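Local coordinates for Rho GTPase activating protein 15 (Homo sapiens, PDB 3BYI), which activates the GTPase activity of Rho-type GTPases such as RAC1, converting them to the inactive GDP-bound state, here represented by its RhoGAP domain, at residues 145-148 with 149-153; 139-142 with 143-146; 33-37 with 38-42; 196-199 with 200-203. All coordinates share one frame; numbering follows the deposited sequence.

In the fold
From the N terminus, interaction 3 comes first. It runs from the loop after helix 24-31 into the first turns of helix 37-49. Interaction 2 forms the start of helix 141-159, and interaction 1 takes up the next turns, sharing Asp-145 and Thr-146. Interaction 4 lies on helix 189-205. All four are local contacts; interactions 2 and 1 overlap end to end, the others are in series. None closes a long loop, nests or crosses another. Helix 141-159 ties them together. Asp-145 and Thr-146 meet the 33-37 loop, while Met-147 and Phe-151 meet Met-203 of interaction 4. Interactions 3 and 4 lie on opposite sides of the chain's centre, their centres about 22 Å apart.

Interaction 1 of 4, residues 145-148 with 149-153; sequences DTMK and VLFGH
Met-147 and Phe-151 lie side by side one turn apart on helix 141-159 and point the same way. Met-147 CB comes to 4.0 Å from Phe-151 CD1. The ring also approaches the backbone obliquely, with Phe-151 CD1 3.1 Å from Met-147 O. Both side chains have CG anti to the carbonyl carbon (chi1 -77° in Met-147, -72° in Phe-151), which sets the methionine chain alongside the ring. This is the tightly packed part. Met-203 of helix 189-205 touches both residues. Leu-179 of helix 168-180 packs on Phe-151 and on Leu-150. With an alanine here instead of Phe-151, Met-147 would probably face a gap, and Met-203 and Leu-179 would lose their shared apolar surface.

The looser part is Asp-145, Lys-148 and Val-149, which are partly exposed. The Lys-148 chain is extended beyond CG, and its NZ bonds to the backbone oxygen of Phe-211 near the C terminus. Val-149 turns its CG2 over the preceding turn, 3.5 Å from Asp-145 O.

The backbone holds both parts in step. Val-149 N donates to Asp-145 O at 3.1 Å, and Leu-150 N donates to Thr-146 O at 2.9 Å. Phe-151 N donates to Met-147 O at 2.8 Å. Gly-152 N reaches Lys-148 O at 2.9 Å in a more bent bond, with an angle of 149° at the hydrogen. The whole is a regular i to i+4 alpha helix, packed between helix 37-49 and helices 168-180 and 189-205 in the all-helical RhoGAP domain.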
loop_
_atom_site.group_PDB
_atom_site.type_symbol
_atom_site.label_atom_id
_atom_site.label_comp_id
_atom_site.label_asym_id
_atom_site.label_seq_id
_atom_site.Cartn_x
_atom_site.Cartn_y
_atom_site.Cartn_z
ATOM N N ASP A 145 -4.538 -10.192 -4.432
ATOM C CA ASP A 145 -4.941 -9.366 -5.554
ATOM C C ASP A 145 -4.536 -7.901 -5.404
ATOM O O ASP A 145 -4.208 -7.244 -6.393
ATOM C CB ASP A 145 -6.446 -9.438 -5.792
ATOM C CG ASP A 145 -6.900 -10.785 -6.267
ATOM O OD1 ASP A 145 -6.056 -11.673 -6.553
ATOM O OD2 ASP A 145 -8.129 -10.957 -6.333
ATOM N N THR A 146 -4.598 -7.389 -4.182
ATOM C CA THR A 146 -4.125 -6.024 -3.889
ATOM C C THR A 146 -2.567 -5.891 -4.032
ATOM O O THR A 146 -2.049 -4.888 -4.553
ATOM C CB THR A 146 -4.650 -5.598 -2.510
ATOM O OG1 THR A 146 -6.068 -5.652 -2.569
ATOM C CG2 THR A 146 -4.229 -4.159 -2.075
ATOM N N MET A 147 -1.832 -6.912 -3.593
ATOM C CA MET A 147 -0.393 -6.965 -3.853
ATOM C C MET A 147 -0.086 -6.950 -5.326
ATOM O O MET A 147 0.799 -6.235 -5.769
ATOM C CB MET A 147 0.231 -8.240 -3.268
ATOM C CG MET A 147 0.434 -8.184 -1.767
ATOM S SD MET A 147 1.202 -9.671 -1.203
ATOM C CE MET A 147 0.818 -9.614 0.563
ATOM N N LYS A 148 -0.793 -7.765 -6.098
ATOM C CA LYS A 148 -0.549 -7.808 -7.545
ATOM C C LYS A 148 -0.769 -6.447 -8.201
ATOM O O LYS A 148 0.068 -5.972 -8.957
ATOM C CB LYS A 148 -1.434 -8.840 -8.213
ATOM C CG LYS A 148 -1.068 -9.095 -9.667
ATOM C CD LYS A 148 -1.948 -10.127 -10.301
ATOM C CE LYS A 148 -1.514 -10.407 -11.757
ATOM N NZ LYS A 148 -1.899 -11.814 -12.139
ATOM N N VAL A 149 -1.898 -5.821 -7.899
ATOM C CA VAL A 149 -2.217 -4.515 -8.454
ATOM C C VAL A 149 -1.160 -3.453 -8.005
ATOM O O VAL A 149 -0.650 -2.696 -8.833
ATOM C CB VAL A 149 -3.695 -4.125 -8.102
ATOM C CG1 VAL A 149 -3.950 -2.661 -8.270
ATOM C CG2 VAL A 149 -4.701 -4.926 -8.950
ATOM N N LEU A 150 -0.830 -3.401 -6.719
ATOM C CA LEU A 150 0.119 -2.408 -6.235
ATOM C C LEU A 150 1.544 -2.652 -6.784
ATOM O O LEU A 150 2.153 -1.769 -7.337
ATOM C CB LEU A 150 0.111 -2.351 -4.707
ATOM C CG LEU A 150 1.112 -1.389 -4.065
ATOM C CD1 LEU A 150 0.803 0.076 -4.346
ATOM C CD2 LEU A 150 1.164 -1.674 -2.604
ATOM N N PHE A 151 2.081 -3.850 -6.631
ATOM C CA PHE A 151 3.411 -4.131 -7.166
ATOM C C PHE A 151 3.491 -4.000 -8.698
ATOM O O PHE A 151 4.491 -3.554 -9.226
ATOM C CB PHE A 151 3.908 -5.489 -6.676
ATOM C CG PHE A 151 4.284 -5.473 -5.221
ATOM C CD1 PHE A 151 3.543 -6.169 -4.279
ATOM C CD2 PHE A 151 5.366 -4.722 -4.801
ATOM C CE1 PHE A 151 3.877 -6.128 -2.942
ATOM C CE2 PHE A 151 5.704 -4.655 -3.468
ATOM C CZ PHE A 151 4.952 -5.361 -2.533
ATOM N N GLY A 152 2.436 -4.389 -9.393
ATOM C CA GLY A 152 2.370 -4.240 -10.853
ATOM C C GLY A 152 2.496 -2.771 -11.234
ATOM O O GLY A 152 3.226 -2.428 -12.134
ATOM N N HIS A 153 1.774 -1.914 -10.514
ATOM C CA HIS A 153 1.891 -0.466 -10.648
ATOM C C HIS A 153 3.304 0.040 -10.383
ATOM O O HIS A 153 3.818 0.926 -11.083
ATOM C CB HIS A 153 0.920 0.197 -9.646
ATOM C CG HIS A 153 1.121 1.675 -9.471
ATOM N ND1 HIS A 153 0.968 2.584 -10.499
ATOM C CD2 HIS A 153 1.446 2.399 -8.383
ATOM C CE1 HIS A 153 1.186 3.807 -10.044
ATOM N NE2 HIS A 153 1.488 3.722 -8.762
#

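Interaction 2 of 4, residues 139-142 with 143-146; sequences LPPP and NRDT
Pro-140 and Asn-143 meet at the N-terminal end of helix 141-159, in the helical RhoGAP domain. Pro-140 occupies the N-cap position and acts through its backbone oxygen. Pro-140 O takes two bonds, from Asn-143 N at 2.8 Å and from Arg-144 N at 3.2 Å.

The side chains turn against each other in three ways. Asn-143 slants across the Pro-140 ring, with OD1 3.4 Å from Pro-140 CG. Its CG is anti to the carbonyl carbon (chi1 -57°), which swings the amide back toward the cap. Both ends of that amide are bonded: OD1 bonds to His-25 of helix 24-31, and ND2 to the backbone oxygen of Leu-107. Leu-139 crosses Asn-143 at about a right angle, its CD2 against Asn-143 CB, and packs on Pro-109.

Arg-144 folds back over Pro-141. A bend at chi3 (62°) brings the guanidinium there, so that Pro-141 CA lies over one face of it. NH1 also bonds to Val-136 O of the preceding helix, so the arginine spans the turn between the two helices. The first turn of the helix continues with Asp-145 N bonded to Pro-141 O at 2.8 Å. Thr-146 N bonds to Pro-142 O one residue further on. At the outer end of the arginine, Arg-144 NH1 makes a weak bond to Leu-139 O, 2.9 Å long and bent to 129°.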
loop_
_atom_site.group_PDB
_atom_site.type_symbol
_atom_site.label_atom_id
_atom_site.label_comp_id
_atom_site.label_asym_id
_atom_site.label_seq_id
_atom_site.Cartn_x
_atom_site.Cartn_y
_atom_site.Cartn_z
ATOM N N LEU A 139 -2.312 -16.654 0.290
ATOM C CA LEU A 139 -2.960 -15.484 0.901
ATOM C C LEU A 139 -4.470 -15.396 0.657
ATOM O O LEU A 139 -4.991 -15.968 -0.303
ATOM C CB LEU A 139 -2.333 -14.210 0.393
ATOM C CG LEU A 139 -0.933 -13.854 0.839
ATOM C CD1 LEU A 139 -0.366 -12.872 -0.176
ATOM C CD2 LEU A 139 -0.932 -13.284 2.262
ATOM N N PRO A 140 -5.183 -14.651 1.514
ATOM C CA PRO A 140 -6.580 -14.422 1.207
ATOM C C PRO A 140 -6.652 -13.581 -0.078
ATOM O O PRO A 140 -5.816 -12.695 -0.295
ATOM C CB PRO A 140 -7.084 -13.637 2.420
ATOM C CG PRO A 140 -6.058 -13.803 3.461
ATOM C CD PRO A 140 -4.782 -13.954 2.745
ATOM N N PRO A 141 -7.608 -13.876 -0.954
ATOM C CA PRO A 141 -7.570 -13.180 -2.254
ATOM C C PRO A 141 -7.458 -11.639 -2.208
ATOM O O PRO A 141 -6.823 -11.061 -3.077
ATOM C CB PRO A 141 -8.878 -13.620 -2.932
ATOM C CG PRO A 141 -9.247 -14.905 -2.240
ATOM C CD PRO A 141 -8.732 -14.820 -0.848
ATOM N N PRO A 142 -8.103 -10.974 -1.230
ATOM C CA PRO A 142 -7.865 -9.533 -1.184
ATOM C C PRO A 142 -6.421 -9.132 -0.994
ATOM O O PRO A 142 -6.007 -8.122 -1.541
ATOM C CB PRO A 142 -8.735 -9.064 -0.001
ATOM C CG PRO A 142 -9.758 -10.133 0.165
ATOM C CD PRO A 142 -9.076 -11.400 -0.208
ATOM N N ASN A 143 -5.646 -9.914 -0.251
ATOM C CA ASN A 143 -4.231 -9.558 0.010
ATOM C C ASN A 143 -3.371 -9.841 -1.218
ATOM O O ASN A 143 -2.605 -9.017 -1.631
ATOM C CB ASN A 143 -3.690 -10.306 1.252
ATOM C CG ASN A 143 -4.507 -10.037 2.500
ATOM O OD1 ASN A 143 -5.644 -10.498 2.626
ATOM N ND2 ASN A 143 -3.929 -9.288 3.435
ATOM N N ARG A 144 -3.536 -11.023 -1.795
ATOM C CA ARG A 144 -2.880 -11.377 -3.042
ATOM C C ARG A 144 -3.241 -10.422 -4.195
ATOM O O ARG A 144 -2.371 -9.969 -4.908
ATOM C CB ARG A 144 -3.278 -12.796 -3.451
ATOM C CG ARG A 144 -2.807 -13.139 -4.880
ATOM C CD ARG A 144 -2.931 -14.602 -5.230
ATOM N NE ARG A 144 -4.305 -15.031 -5.184
ATOM C CZ ARG A 144 -4.870 -15.697 -4.181
ATOM N NH1 ARG A 144 -4.197 -16.051 -3.086
ATOM N NH2 ARG A 144 -6.136 -16.011 -4.283
ATOM N N ASP A 145 -4.538 -10.192 -4.432
ATOM C CA ASP A 145 -4.941 -9.366 -5.554
ATOM C C ASP A 145 -4.536 -7.901 -5.404
ATOM O O ASP A 145 -4.208 -7.244 -6.393
ATOM C CB ASP A 145 -6.446 -9.438 -5.792
ATOM C CG ASP A 145 -6.900 -10.785 -6.267
ATOM O OD1 ASP A 145 -6.056 -11.673 -6.553
ATOM O OD2 ASP A 145 -8.129 -10.957 -6.333
ATOM N N THR A 146 -4.598 -7.389 -4.182
ATOM C CA THR A 146 -4.125 -6.024 -3.889
ATOM C C THR A 146 -2.567 -5.891 -4.032
ATOM O O THR A 146 -2.049 -4.888 -4.553
ATOM C CB THR A 146 -4.650 -5.598 -2.510
ATOM O OG1 THR A 146 -6.068 -5.652 -2.569
ATOM C CG2 THR A 146 -4.229 -4.159 -2.075
#

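Interaction 3 of 4, residues 33-37 with 38-42; sequences STVPW and FVKQC
The indole of Trp-37 carries Lys-40 on one face. Lys-40 NZ stands 4.0 Å from the centroid of the six-membered ring, only 11° off the ring normal, in a cation-pi contact. Lys-40 CE adds a CH-pi contact over the same ring at 4.1 Å. The Lys-40 chain bends at chi3 (-68°), which brings its end over the indole. A water lies over the same face, toward the rim. It donates to Val-35 O and accepts from Lys-40 NZ at 2.9 Å, bridging the ammonium group to the loop backbone. The Phe-38 ring has Cys-42 SG over one face, 3.4 Å above the plane and offset toward the rim. It also meets the ring of Phe-20.

Val-35, Pro-36 and Val-39 are buried. Pro-36 and Val-39 lie side by side, with Pro-36 CB against Val-39 CG2 at 4.0 Å, and both pack on Phe-99 of helix 89-102. Val-35 CG1 touches the Lys-40 CG methylene at 3.7 Å.

Lys-40 N bonds to Pro-36 O at 3.2 Å, and Gln-41 N bonds to Trp-37 O at 2.9 Å. Glu-31 accepts a bond from Trp-37 N. This is a helix N-terminus with proline at the N-cap, where the loop after helix 24-31 enters helix 37-49 of the RhoGAP domain.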
loop_
_atom_site.group_PDB
_atom_site.type_symbol
_atom_site.label_atom_id
_atom_site.label_comp_id
_atom_site.label_asym_id
_atom_site.label_seq_id
_atom_site.Cartn_x
_atom_site.Cartn_y
_atom_site.Cartn_z
ATOM N N SER A 33 -15.276 -6.871 -3.842
ATOM C CA SER A 33 -14.018 -6.758 -4.603
ATOM C C SER A 33 -12.924 -7.581 -3.908
ATOM O O SER A 33 -13.136 -8.114 -2.828
ATOM C CB SER A 33 -13.576 -5.290 -4.701
ATOM O OG SER A 33 -13.185 -4.750 -3.446
ATOM N N THR A 34 -11.782 -7.721 -4.562
ATOM C CA THR A 34 -10.559 -8.191 -3.914
ATOM C C THR A 34 -9.494 -7.113 -3.944
ATOM O O THR A 34 -8.400 -7.288 -3.402
ATOM C CB THR A 34 -10.097 -9.519 -4.537
ATOM O OG1 THR A 34 -9.945 -9.362 -5.946
ATOM C CG2 THR A 34 -11.181 -10.650 -4.287
ATOM N N VAL A 35 -9.805 -5.985 -4.588
ATOM C CA VAL A 35 -8.967 -4.806 -4.516
ATOM C C VAL A 35 -9.818 -3.577 -4.223
ATOM O O VAL A 35 -10.760 -3.309 -4.941
ATOM C CB VAL A 35 -8.200 -4.557 -5.838
ATOM C CG1 VAL A 35 -7.198 -3.450 -5.630
ATOM C CG2 VAL A 35 -7.516 -5.830 -6.315
ATOM N N PRO A 36 -9.496 -2.830 -3.159
ATOM C CA PRO A 36 -10.293 -1.645 -2.893
ATOM C C PRO A 36 -10.294 -0.619 -4.023
ATOM O O PRO A 36 -9.259 -0.287 -4.589
ATOM C CB PRO A 36 -9.635 -1.041 -1.646
ATOM C CG PRO A 36 -8.907 -2.162 -1.016
ATOM C CD PRO A 36 -8.452 -3.032 -2.140
ATOM N N TRP A 37 -11.470 -0.113 -4.327
ATOM C CA TRP A 37 -11.631 0.967 -5.301
ATOM C C TRP A 37 -10.682 2.137 -5.060
ATOM O O TRP A 37 -10.182 2.704 -6.013
ATOM C CB TRP A 37 -13.070 1.497 -5.315
ATOM C CG TRP A 37 -13.915 0.615 -6.089
ATOM C CD1 TRP A 37 -14.859 -0.243 -5.621
ATOM C CD2 TRP A 37 -13.849 0.424 -7.488
ATOM N NE1 TRP A 37 -15.395 -0.951 -6.651
ATOM C CE2 TRP A 37 -14.801 -0.554 -7.817
ATOM C CE3 TRP A 37 -13.079 0.995 -8.505
ATOM C CZ2 TRP A 37 -15.037 -0.955 -9.135
ATOM C CZ3 TRP A 37 -13.282 0.587 -9.796
ATOM C CH2 TRP A 37 -14.255 -0.385 -10.109
ATOM N N PHE A 38 -10.470 2.521 -3.799
ATOM C CA PHE A 38 -9.631 3.684 -3.516
ATOM C C PHE A 38 -8.180 3.438 -3.951
ATOM O O PHE A 38 -7.515 4.340 -4.433
ATOM C CB PHE A 38 -9.659 4.078 -2.044
ATOM C CG PHE A 38 -8.769 5.280 -1.726
ATOM C CD1 PHE A 38 -9.068 6.537 -2.228
ATOM C CD2 PHE A 38 -7.642 5.147 -0.924
ATOM C CE1 PHE A 38 -8.278 7.655 -1.888
ATOM C CE2 PHE A 38 -6.861 6.227 -0.632
ATOM C CZ PHE A 38 -7.185 7.485 -1.100
ATOM N N VAL A 39 -7.714 2.197 -3.766
ATOM C CA VAL A 39 -6.401 1.797 -4.197
ATOM C C VAL A 39 -6.272 1.892 -5.742
ATOM O O VAL A 39 -5.273 2.359 -6.275
ATOM C CB VAL A 39 -6.044 0.364 -3.687
ATOM C CG1 VAL A 39 -4.729 -0.172 -4.358
ATOM C CG2 VAL A 39 -5.948 0.340 -2.142
ATOM N N LYS A 40 -7.294 1.440 -6.457
ATOM C CA LYS A 40 -7.252 1.490 -7.900
ATOM C C LYS A 40 -7.378 2.934 -8.419
ATOM O O LYS A 40 -6.769 3.298 -9.427
ATOM C CB LYS A 40 -8.289 0.557 -8.487
ATOM C CG LYS A 40 -8.023 -0.914 -8.186
ATOM C CD LYS A 40 -9.003 -1.868 -8.947
ATOM C CE LYS A 40 -10.415 -1.783 -8.474
ATOM N NZ LYS A 40 -11.303 -2.829 -9.119
ATOM N N GLN A 41 -8.163 3.763 -7.740
ATOM C CA GLN A 41 -8.257 5.178 -8.098
ATOM C C GLN A 41 -6.928 5.913 -7.970
ATOM O O GLN A 41 -6.609 6.766 -8.792
ATOM C CB GLN A 41 -9.201 5.918 -7.182
ATOM C CG GLN A 41 -10.540 6.048 -7.703
ATOM C CD GLN A 41 -11.306 7.112 -6.987
ATOM O OE1 GLN A 41 -11.663 6.944 -5.825
ATOM N NE2 GLN A 41 -11.576 8.227 -7.687
ATOM N N CYS A 42 -6.234 5.665 -6.864
ATOM C CA CYS A 42 -4.968 6.315 -6.594
ATOM C C CYS A 42 -3.922 5.900 -7.597
ATOM O O CYS A 42 -3.255 6.735 -8.174
ATOM C CB CYS A 42 -4.494 5.994 -5.170
ATOM S SG CYS A 42 -5.378 6.962 -3.906
HETATM O O HOH W 1 -12.623 -2.745 -6.585
#

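Interaction 4 of 4, residues 196-199 with 200-203; sequences QNQI and AELM
Residues 196-203 form two turns in the C-terminal half of helix 189-205, a local contact along one alpha helix of the RhoGAP domain. Most of it is buried between neighbouring helices. Ile-199 packs on Phe-116 and Ile-120 of helix 110-120, and Leu-202 and Met-203 both touch Val-132 of helix 125-138.

The backbone carries an unbroken i to i+4 ladder. Ala-200 N donates to Gln-196 O at 2.9 Å and Glu-201 N to Asn-197 O at 2.9 Å. Leu-202 N donates to Gln-198 O at 3.0 Å. Met-203 N continues the series to Ile-199 O, also at 3.0 Å.

On the buried side, Ile-199 and Met-203 lie side by side and point the same way, with Ile-199 CG2 4.2 Å from Met-203 CG. Met-203 bends at chi2 and again at chi3 (-64°) instead of running straight out.

The more open side is polar. In Glu-201, chi1 of -76° sets CG beside the backbone N, 3.2 Å from Asn-197 O; beyond CG the chain is extended. Its OE1 accepts a bond from Gln-169 NE2, beyond these two turns. A leucine in place of Glu-201 would probably leave Gln-169 NE2 without this acceptor and remove a link between helix 189-205 and helix 168-180. Gln-198 bends at chi2 and slants across Glu-201, the amide and carboxylate planes 71° apart. Their nearest oxygens, Gln-198 OE1 and Glu-201 OE2, stand 3.5 Å from each other.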
loop_
_atom_site.group_PDB
_atom_site.type_symbol
_atom_site.label_atom_id
_atom_site.label_comp_id
_atom_site.label_asym_id
_atom_site.label_seq_id
_atom_site.Cartn_x
_atom_site.Cartn_y
_atom_site.Cartn_z
ATOM N N GLN A 196 11.873 -6.732 5.723
ATOM C CA GLN A 196 10.719 -6.255 5.026
ATOM C C GLN A 196 11.048 -5.491 3.742
ATOM O O GLN A 196 10.350 -5.643 2.739
ATOM C CB GLN A 196 9.857 -5.424 5.949
ATOM C CG GLN A 196 10.427 -4.116 6.382
ATOM C CD GLN A 196 9.589 -3.525 7.491
ATOM O OE1 GLN A 196 8.535 -4.059 7.818
ATOM N NE2 GLN A 196 10.038 -2.423 8.064
ATOM N N ASN A 197 12.109 -4.693 3.757
ATOM C CA ASN A 197 12.558 -4.013 2.553
ATOM C C ASN A 197 13.044 -5.001 1.470
ATOM O O ASN A 197 12.803 -4.804 0.278
ATOM C CB ASN A 197 13.681 -3.047 2.898
ATOM C CG ASN A 197 13.181 -1.887 3.720
ATOM O OD1 ASN A 197 12.051 -1.908 4.165
ATOM N ND2 ASN A 197 14.016 -0.881 3.937
ATOM N N GLN A 198 13.715 -6.065 1.892
ATOM C CA GLN A 198 14.149 -7.077 0.956
ATOM C C GLN A 198 12.978 -7.819 0.349
ATOM O O GLN A 198 13.021 -8.157 -0.829
ATOM C CB GLN A 198 15.116 -8.065 1.601
ATOM C CG GLN A 198 16.536 -7.509 1.776
ATOM C CD GLN A 198 17.109 -6.965 0.504
ATOM O OE1 GLN A 198 17.232 -5.739 0.331
ATOM N NE2 GLN A 198 17.439 -7.873 -0.421
ATOM N N ILE A 199 11.941 -8.089 1.143
ATOM C CA ILE A 199 10.743 -8.763 0.637
ATOM C C ILE A 199 10.043 -7.862 -0.361
ATOM O O ILE A 199 9.624 -8.304 -1.434
ATOM C CB ILE A 199 9.724 -9.143 1.753
ATOM C CG1 ILE A 199 10.294 -10.234 2.681
ATOM C CG2 ILE A 199 8.432 -9.643 1.124
ATOM C CD1 ILE A 199 9.761 -10.202 4.085
ATOM N N ALA A 200 9.903 -6.579 -0.011
ATOM C CA ALA A 200 9.273 -5.642 -0.948
ATOM C C ALA A 200 10.075 -5.507 -2.244
ATOM O O ALA A 200 9.494 -5.485 -3.314
ATOM C CB ALA A 200 9.007 -4.278 -0.306
ATOM N N GLU A 201 11.400 -5.401 -2.152
ATOM C CA GLU A 201 12.255 -5.351 -3.333
ATOM C C GLU A 201 12.076 -6.572 -4.246
ATOM O O GLU A 201 12.021 -6.436 -5.480
ATOM C CB GLU A 201 13.730 -5.232 -2.925
ATOM C CG GLU A 201 14.125 -3.871 -2.470
ATOM C CD GLU A 201 15.621 -3.665 -2.360
ATOM O OE1 GLU A 201 16.378 -4.199 -3.186
ATOM O OE2 GLU A 201 16.031 -2.947 -1.430
ATOM N N LEU A 202 11.991 -7.767 -3.659
ATOM C CA LEU A 202 11.834 -8.983 -4.474
ATOM C C LEU A 202 10.472 -9.030 -5.168
ATOM O O LEU A 202 10.375 -9.463 -6.344
ATOM C CB LEU A 202 11.987 -10.254 -3.647
ATOM C CG LEU A 202 12.009 -11.571 -4.442
ATOM C CD1 LEU A 202 13.255 -11.642 -5.386
ATOM C CD2 LEU A 202 11.983 -12.705 -3.488
ATOM N N MET A 203 9.424 -8.607 -4.454
ATOM C CA MET A 203 8.091 -8.610 -5.034
ATOM C C MET A 203 8.013 -7.638 -6.208
ATOM O O MET A 203 7.271 -7.838 -7.173
ATOM C CB MET A 203 7.023 -8.227 -4.009
ATOM C CG MET A 203 6.987 -9.078 -2.748
ATOM S SD MET A 203 6.021 -10.557 -2.882
ATOM C CE MET A 203 4.406 -9.854 -3.128
#